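Local coordinates for extracellular solute-binding protein family 1 (Arthrobacter chlorophenolicus, PDB 4R2F) that probably captures sugars outside the cell for an ABC-type importer, and here holds the disaccharide laminaribiose, at residues A[337-341]-A[342-346]; A[327-330]-A[331-335]; A[410-414]-A[415-419]. One frame throughout, in Å; residues are numbered along the deposited sequence.

How the interactions relate
From the N terminus, interaction 2 comes first, within helix 322-335. Interaction 1 follows almost at once, at the end of helix 337-341 and in the loop toward strand 348-349. The two centres are about 16 Å apart, and a single residue separates their segments in the sequence. Both pack side chains against helix 50-61. Interaction 3 lies much later, where the loop after helix 398-408 enters helix 414-428, on the opposite side of the chain's centre and about 41 Å from interaction 1, centre to centre. Each contact closes no more than a local turn. The three run in series, and none nests or crosses.

Interaction 1 of 3, residues A[337-341]-A[342-346]; sequences KELWQ and QKLMN
Met345 folds back over the indole of Trp340 just after helix 337-341 ends in a Schellman motif. Lys343 takes a positive phi of 62° and turns the chain. Leu344 N bonds to Leu339 O at 2.9 Å, and Lys343 N makes a weak bond to Trp340 O. These two bonds reach back into the last turn and define the motif. The chain after this turn passes beside the last helical turn, and Met345 CB points toward it.

CB of Met345 lies 3.7 Å from Trp340 NE1, at the pyrrole end of the indole. CG is anti to the carbonyl carbon (chi1 -67°), which puts it over the six-membered ring. It sits 3.6 Å from that ring's centroid and close to the ring normal, a CH-pi contact. CG also touches Leu339 CB at 3.9 Å. SD stands farther above the same face, a Met-aromatic contact. The chain bends again at chi2 and chi3, and CE comes down to 3.9 Å from Trp340 CZ2. The methionine therefore curls over the ring instead of extending past it. Trp340 NE1 is hydrogen-bonded to Ala347 O, which helps fix the turn of the indole. Strand 145-161 adds Trp151 against Met345, whose side chain is about 8 Å from a bound beta-D-glucopyranose.

On the more exposed flank, Gln342 N bonds to Glu338 O and continues the helical pattern. The side chain of Gln342 runs back along Glu338. A water joins their ends: it accepts from Gln342 NE2 at 2.7 Å and donates to Glu338 OE1 at 2.9 Å.

Interaction 2 of 3, residues A[327-330]-A[331-335]; sequences EFVV and YYLGK
Phe328 and Tyr332 are one helical turn apart and lie side by side, pointing the same way. Their planes are 23° from parallel, but the rings are slid apart and barely overlap, with centroids 5.5 Å apart. The touch is made by the end of the phenylalanine: CZ reaches Tyr332 CD1 at 3.7 Å. Tyr332 CB lies over one face of the Phe328 ring. In both residues CG is anti to the backbone N (chi1 175° in Phe328), and the shared torsion sends both rings off the helix in the same direction. Val329 and Leu333 also lie side by side, Val329 CG1 to Leu333 CD1 at 3.9 Å, an apolar contact.

The backbone sets this spacing. Tyr332 N bonds to Phe328 O at 2.8 Å, and Leu333 N to Val329 O at 3.0 Å. The edge of the Tyr331 ring faces Phe328 O, and its hydroxyl is hydrogen-bonded to Ile59 O.

Farther out, Phe42 meets both the Phe328 and Tyr332 rings, and Phe63 packs edge-to-face with Phe328. Glu327 forms a salt bridge with Lys122. Helix 322-335 thus sits between helix 50-61, touched by Tyr332, and helix 117-126, touched by Val329, Val330 and Leu333, with strand 306-316 meeting Val329, Tyr332 and Leu333.

Interaction 3 of 3, residues A[410-414]-A[415-419]; sequences GKTDA and KSALT
Thr412 meets the first turn of helix 414-428, just ahead of the N-cap residue Asp413. Its OG1 lies 3.4 Å from Ser416 CB, and its CG2 touches Ala417 CB at 3.8 Å. OG1 also makes a weak hydrogen bond to Asp413 OD1.

Asp413 caps the helix through OD2, while OD1 takes the Ser416 hydroxyl. Its CG sits between the backbone N and the carbonyl carbon (chi1 66°), which swings the carboxylate over the start of the helix. OD2 accepts from Ser416 N at 3.2 Å, with the N-H coming from above the carboxylate plane. OD1 accepts from Ser416 OG on its syn side at a short 2.5 Å. One serine thus grips the carboxylate twice and limits its rotation. The nearby helix start would probably help stabilise its negative charge. An alanine in place of Ser416 has no hydroxyl for OD1, and the carboxylate, still held at OD2 by the backbone N-H, would probably be freer to turn. Asp413 O begins the regular helical bonding, taking Ala417 N at 3.0 Å.

Ala414 follows with its O bonded to Leu418 N at 2.9 Å. Its methyl packs on helix 232-246, while Ala417 rests on Phe403 and Thr406 of helix 398-408. The cap is completed by a water that donates to Asp413 OD2 at 2.9 Å and accepts from Lys415 N at 3.0 Å.

Interaction 1 of 3, residues A[337-341]-A[342-346]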
# COMPACT_ATOMS: atom_id res chain seq x y z
N LYS A 337 7.83 -17.22 -3.28
CA LYS A 337 8.73 -16.97 -4.41
C LYS A 337 8.07 -17.21 -5.78
O LYS A 337 8.37 -16.51 -6.74
CB LYS A 337 10.00 -17.81 -4.28
CG LYS A 337 9.77 -19.31 -4.24
CD LYS A 337 11.07 -20.08 -4.00
CE LYS A 337 10.80 -21.57 -4.07
NZ LYS A 337 11.84 -22.33 -3.34
N GLU A 338 7.16 -18.17 -5.86
CA GLU A 338 6.52 -18.47 -7.16
C GLU A 338 5.75 -17.28 -7.71
O GLU A 338 5.64 -17.13 -8.92
CB GLU A 338 5.55 -19.65 -7.04
CG GLU A 338 6.25 -20.98 -6.77
CD GLU A 338 5.33 -22.07 -6.25
OE1 GLU A 338 4.08 -21.95 -6.39
OE2 GLU A 338 5.86 -23.06 -5.71
N LEU A 339 5.22 -16.43 -6.82
CA LEU A 339 4.41 -15.30 -7.26
C LEU A 339 5.27 -14.23 -7.92
O LEU A 339 4.85 -13.61 -8.90
CB LEU A 339 3.63 -14.71 -6.09
CG LEU A 339 2.62 -15.67 -5.44
CD1 LEU A 339 2.13 -15.11 -4.10
CD2 LEU A 339 1.44 -15.97 -6.37
N TRP A 340 6.47 -14.02 -7.38
CA TRP A 340 7.43 -13.12 -8.00
C TRP A 340 8.09 -13.75 -9.21
O TRP A 340 8.44 -13.04 -10.15
CB TRP A 340 8.50 -12.66 -7.01
CG TRP A 340 8.05 -11.52 -6.17
CD1 TRP A 340 8.18 -10.19 -6.46
CD2 TRP A 340 7.34 -11.60 -4.93
NE1 TRP A 340 7.62 -9.43 -5.46
CE2 TRP A 340 7.11 -10.26 -4.50
CE3 TRP A 340 6.89 -12.65 -4.13
CZ2 TRP A 340 6.43 -9.96 -3.31
CZ3 TRP A 340 6.23 -12.36 -2.94
CH2 TRP A 340 5.99 -11.02 -2.55
N GLN A 341 8.27 -15.07 -9.19
CA GLN A 341 8.81 -15.80 -10.35
C GLN A 341 7.91 -15.64 -11.57
O GLN A 341 8.40 -15.37 -12.65
CB GLN A 341 9.06 -17.28 -10.01
CG GLN A 341 9.99 -18.04 -10.96
CD GLN A 341 9.29 -18.43 -12.25
OE1 GLN A 341 8.13 -18.84 -12.26
NE2 GLN A 341 10.00 -18.27 -13.36
N GLN A 342 6.60 -15.73 -11.36
CA GLN A 342 5.62 -15.51 -12.42
C GLN A 342 5.28 -14.04 -12.65
O GLN A 342 4.47 -13.73 -13.51
CB GLN A 342 4.33 -16.31 -12.12
CG GLN A 342 4.52 -17.83 -12.14
CD GLN A 342 3.43 -18.56 -11.36
OE1 GLN A 342 2.25 -18.50 -11.71
NE2 GLN A 342 3.81 -19.23 -10.30
N LYS A 343 5.89 -13.15 -11.87
CA LYS A 343 5.74 -11.70 -12.09
C LYS A 343 4.30 -11.26 -11.91
O LYS A 343 3.78 -10.44 -12.67
CB LYS A 343 6.23 -11.29 -13.47
CG LYS A 343 7.65 -11.72 -13.76
CD LYS A 343 8.06 -11.25 -15.15
CE LYS A 343 9.48 -11.68 -15.48
NZ LYS A 343 9.84 -11.16 -16.82
N LEU A 344 3.66 -11.83 -10.90
CA LEU A 344 2.25 -11.55 -10.61
C LEU A 344 2.06 -10.49 -9.51
O LEU A 344 0.94 -10.08 -9.26
CB LEU A 344 1.57 -12.84 -10.18
CG LEU A 344 1.51 -13.91 -11.26
CD1 LEU A 344 0.92 -15.19 -10.69
CD2 LEU A 344 0.68 -13.39 -12.44
N MET A 345 3.15 -10.07 -8.86
CA MET A 345 3.08 -9.13 -7.73
C MET A 345 3.27 -7.66 -8.10
O MET A 345 4.01 -7.30 -9.04
CB MET A 345 4.10 -9.51 -6.67
CG MET A 345 3.83 -10.84 -5.97
SD MET A 345 2.29 -10.88 -5.05
CE MET A 345 2.56 -9.53 -3.93
N ASN A 346 2.55 -6.80 -7.37
CA ASN A 346 2.69 -5.35 -7.48
C ASN A 346 3.30 -4.78 -6.18
O ASN A 346 2.91 -3.70 -5.71
CB ASN A 346 1.34 -4.70 -7.74
CG ASN A 346 0.85 -4.91 -9.15
OD1 ASN A 346 -0.26 -4.50 -9.47
ND2 ASN A 346 1.66 -5.54 -10.00
O HOH W 1 2.48 -20.47 -8.29

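Interaction 2 of 3, residues A[327-330]-A[331-335]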
# COMPACT_ATOMS: atom_id res chain seq x y z
N GLU A 327 0.95 -24.26 10.52
CA GLU A 327 1.46 -25.03 9.39
C GLU A 327 1.11 -24.38 8.06
O GLU A 327 1.96 -24.32 7.17
CB GLU A 327 0.92 -26.47 9.41
CG GLU A 327 1.54 -27.37 10.48
CD GLU A 327 3.07 -27.49 10.40
OE1 GLU A 327 3.62 -27.74 9.30
OE2 GLU A 327 3.72 -27.35 11.45
N PHE A 328 -0.12 -23.89 7.93
CA PHE A 328 -0.53 -23.25 6.70
C PHE A 328 0.37 -22.07 6.44
O PHE A 328 0.84 -21.90 5.32
CB PHE A 328 -1.99 -22.75 6.69
CG PHE A 328 -2.34 -21.99 5.43
CD1 PHE A 328 -2.64 -22.67 4.26
CD2 PHE A 328 -2.30 -20.61 5.39
CE1 PHE A 328 -2.91 -21.99 3.09
CE2 PHE A 328 -2.57 -19.91 4.23
CZ PHE A 328 -2.87 -20.61 3.06
N VAL A 329 0.58 -21.23 7.46
CA VAL A 329 1.34 -19.99 7.26
C VAL A 329 2.77 -20.32 6.85
O VAL A 329 3.32 -19.67 5.99
CB VAL A 329 1.30 -19.04 8.47
CG1 VAL A 329 2.31 -17.89 8.31
CG2 VAL A 329 -0.10 -18.48 8.70
N VAL A 330 3.37 -21.34 7.45
CA VAL A 330 4.75 -21.71 7.11
C VAL A 330 4.81 -22.24 5.67
O VAL A 330 5.71 -21.89 4.88
CB VAL A 330 5.28 -22.74 8.13
CG1 VAL A 330 6.63 -23.29 7.74
CG2 VAL A 330 5.35 -22.10 9.51
N TYR A 331 3.84 -23.08 5.34
CA TYR A 331 3.71 -23.58 3.97
C TYR A 331 3.58 -22.42 2.98
O TYR A 331 4.27 -22.37 1.95
CB TYR A 331 2.50 -24.53 3.89
CG TYR A 331 2.01 -24.78 2.48
CD1 TYR A 331 2.58 -25.78 1.67
CD2 TYR A 331 0.99 -24.01 1.95
CE1 TYR A 331 2.12 -25.99 0.37
CE2 TYR A 331 0.53 -24.21 0.67
CZ TYR A 331 1.09 -25.19 -0.12
OH TYR A 331 0.58 -25.33 -1.39
N TYR A 332 2.70 -21.48 3.29
CA TYR A 332 2.40 -20.40 2.33
C TYR A 332 3.63 -19.51 2.15
O TYR A 332 4.00 -19.22 1.03
CB TYR A 332 1.19 -19.60 2.78
CG TYR A 332 0.53 -18.72 1.73
CD1 TYR A 332 -0.29 -19.27 0.74
CD2 TYR A 332 0.65 -17.33 1.77
CE1 TYR A 332 -0.91 -18.47 -0.22
CE2 TYR A 332 0.02 -16.51 0.83
CZ TYR A 332 -0.76 -17.08 -0.17
OH TYR A 332 -1.42 -16.31 -1.10
N LEU A 333 4.27 -19.11 3.24
CA LEU A 333 5.50 -18.31 3.11
C LEU A 333 6.58 -18.99 2.26
O LEU A 333 7.27 -18.31 1.49
CB LEU A 333 6.09 -18.00 4.49
CG LEU A 333 5.28 -17.02 5.31
CD1 LEU A 333 5.78 -17.06 6.73
CD2 LEU A 333 5.40 -15.63 4.70
N GLY A 334 6.67 -20.31 2.36
CA GLY A 334 7.62 -21.10 1.59
C GLY A 334 7.37 -21.12 0.08
O GLY A 334 8.28 -21.41 -0.66
N LYS A 335 6.15 -20.82 -0.37
CA LYS A 335 5.79 -20.83 -1.78
C LYS A 335 5.69 -19.43 -2.43
O LYS A 335 5.54 -19.28 -3.67
CB LYS A 335 4.47 -21.61 -1.97
CG LYS A 335 4.57 -23.09 -1.57
CD LYS A 335 4.62 -24.05 -2.75
CE LYS A 335 3.23 -24.32 -3.32
NZ LYS A 335 3.20 -24.70 -4.76

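Interaction 3 of 3, residues A[410-414]-A[415-419]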
# COMPACT_ATOMS: atom_id res chain seq x y z
N GLY A 410 -11.55 19.82 -4.66
CA GLY A 410 -11.34 21.19 -4.20
C GLY A 410 -12.53 21.81 -3.47
O GLY A 410 -12.88 22.98 -3.66
N LYS A 411 -13.17 20.99 -2.64
CA LYS A 411 -14.42 21.37 -2.01
C LYS A 411 -14.22 22.43 -0.93
O LYS A 411 -15.14 23.18 -0.63
CB LYS A 411 -15.09 20.12 -1.43
CG LYS A 411 -16.57 20.25 -1.19
CD LYS A 411 -17.33 20.34 -2.49
CE LYS A 411 -18.74 19.88 -2.27
NZ LYS A 411 -19.69 20.60 -3.13
N THR A 412 -13.02 22.54 -0.38
CA THR A 412 -12.75 23.51 0.66
C THR A 412 -11.27 23.85 0.68
O THR A 412 -10.50 23.36 -0.15
CB THR A 412 -13.25 23.02 2.04
OG1 THR A 412 -13.22 24.13 2.95
CG2 THR A 412 -12.37 21.90 2.58
N ASP A 413 -10.88 24.73 1.60
CA ASP A 413 -9.50 25.16 1.70
C ASP A 413 -8.69 24.15 2.56
O ASP A 413 -9.26 23.31 3.26
CB ASP A 413 -9.40 26.57 2.29
CG ASP A 413 -9.86 26.61 3.73
OD1 ASP A 413 -11.09 26.61 3.98
OD2 ASP A 413 -8.98 26.63 4.61
N ALA A 414 -7.37 24.26 2.46
CA ALA A 414 -6.46 23.23 3.02
C ALA A 414 -6.64 23.09 4.53
O ALA A 414 -6.84 21.98 5.05
CB ALA A 414 -5.02 23.59 2.67
N LYS A 415 -6.59 24.22 5.21
CA LYS A 415 -6.78 24.24 6.67
C LYS A 415 -8.10 23.62 7.10
O LYS A 415 -8.12 22.81 8.02
CB LYS A 415 -6.64 25.67 7.23
CG LYS A 415 -5.20 26.07 7.53
CD LYS A 415 -4.88 27.53 7.23
CE LYS A 415 -3.56 27.93 7.87
NZ LYS A 415 -2.89 29.03 7.13
N SER A 416 -9.19 23.96 6.41
CA SER A 416 -10.50 23.38 6.75
C SER A 416 -10.53 21.86 6.55
O SER A 416 -11.09 21.12 7.36
CB SER A 416 -11.65 24.03 5.95
OG SER A 416 -11.68 25.45 6.14
N ALA A 417 -10.02 21.41 5.41
CA ALA A 417 -10.01 19.98 5.11
C ALA A 417 -9.22 19.21 6.19
O ALA A 417 -9.69 18.22 6.73
CB ALA A 417 -9.42 19.76 3.74
N LEU A 418 -8.04 19.73 6.52
CA LEU A 418 -7.18 19.14 7.55
C LEU A 418 -7.81 19.16 8.94
O LEU A 418 -7.65 18.21 9.71
CB LEU A 418 -5.84 19.86 7.55
CG LEU A 418 -4.89 19.50 6.41
CD1 LEU A 418 -3.74 20.48 6.25
CD2 LEU A 418 -4.35 18.07 6.60
N THR A 419 -8.55 20.23 9.26
CA THR A 419 -9.23 20.33 10.54
C THR A 419 -10.32 19.29 10.62
O THR A 419 -10.46 18.62 11.64
CB THR A 419 -9.81 21.75 10.77
OG1 THR A 419 -8.72 22.68 10.70
CG2 THR A 419 -10.48 21.88 12.11
O HOH W 2 -6.16 27.01 4.21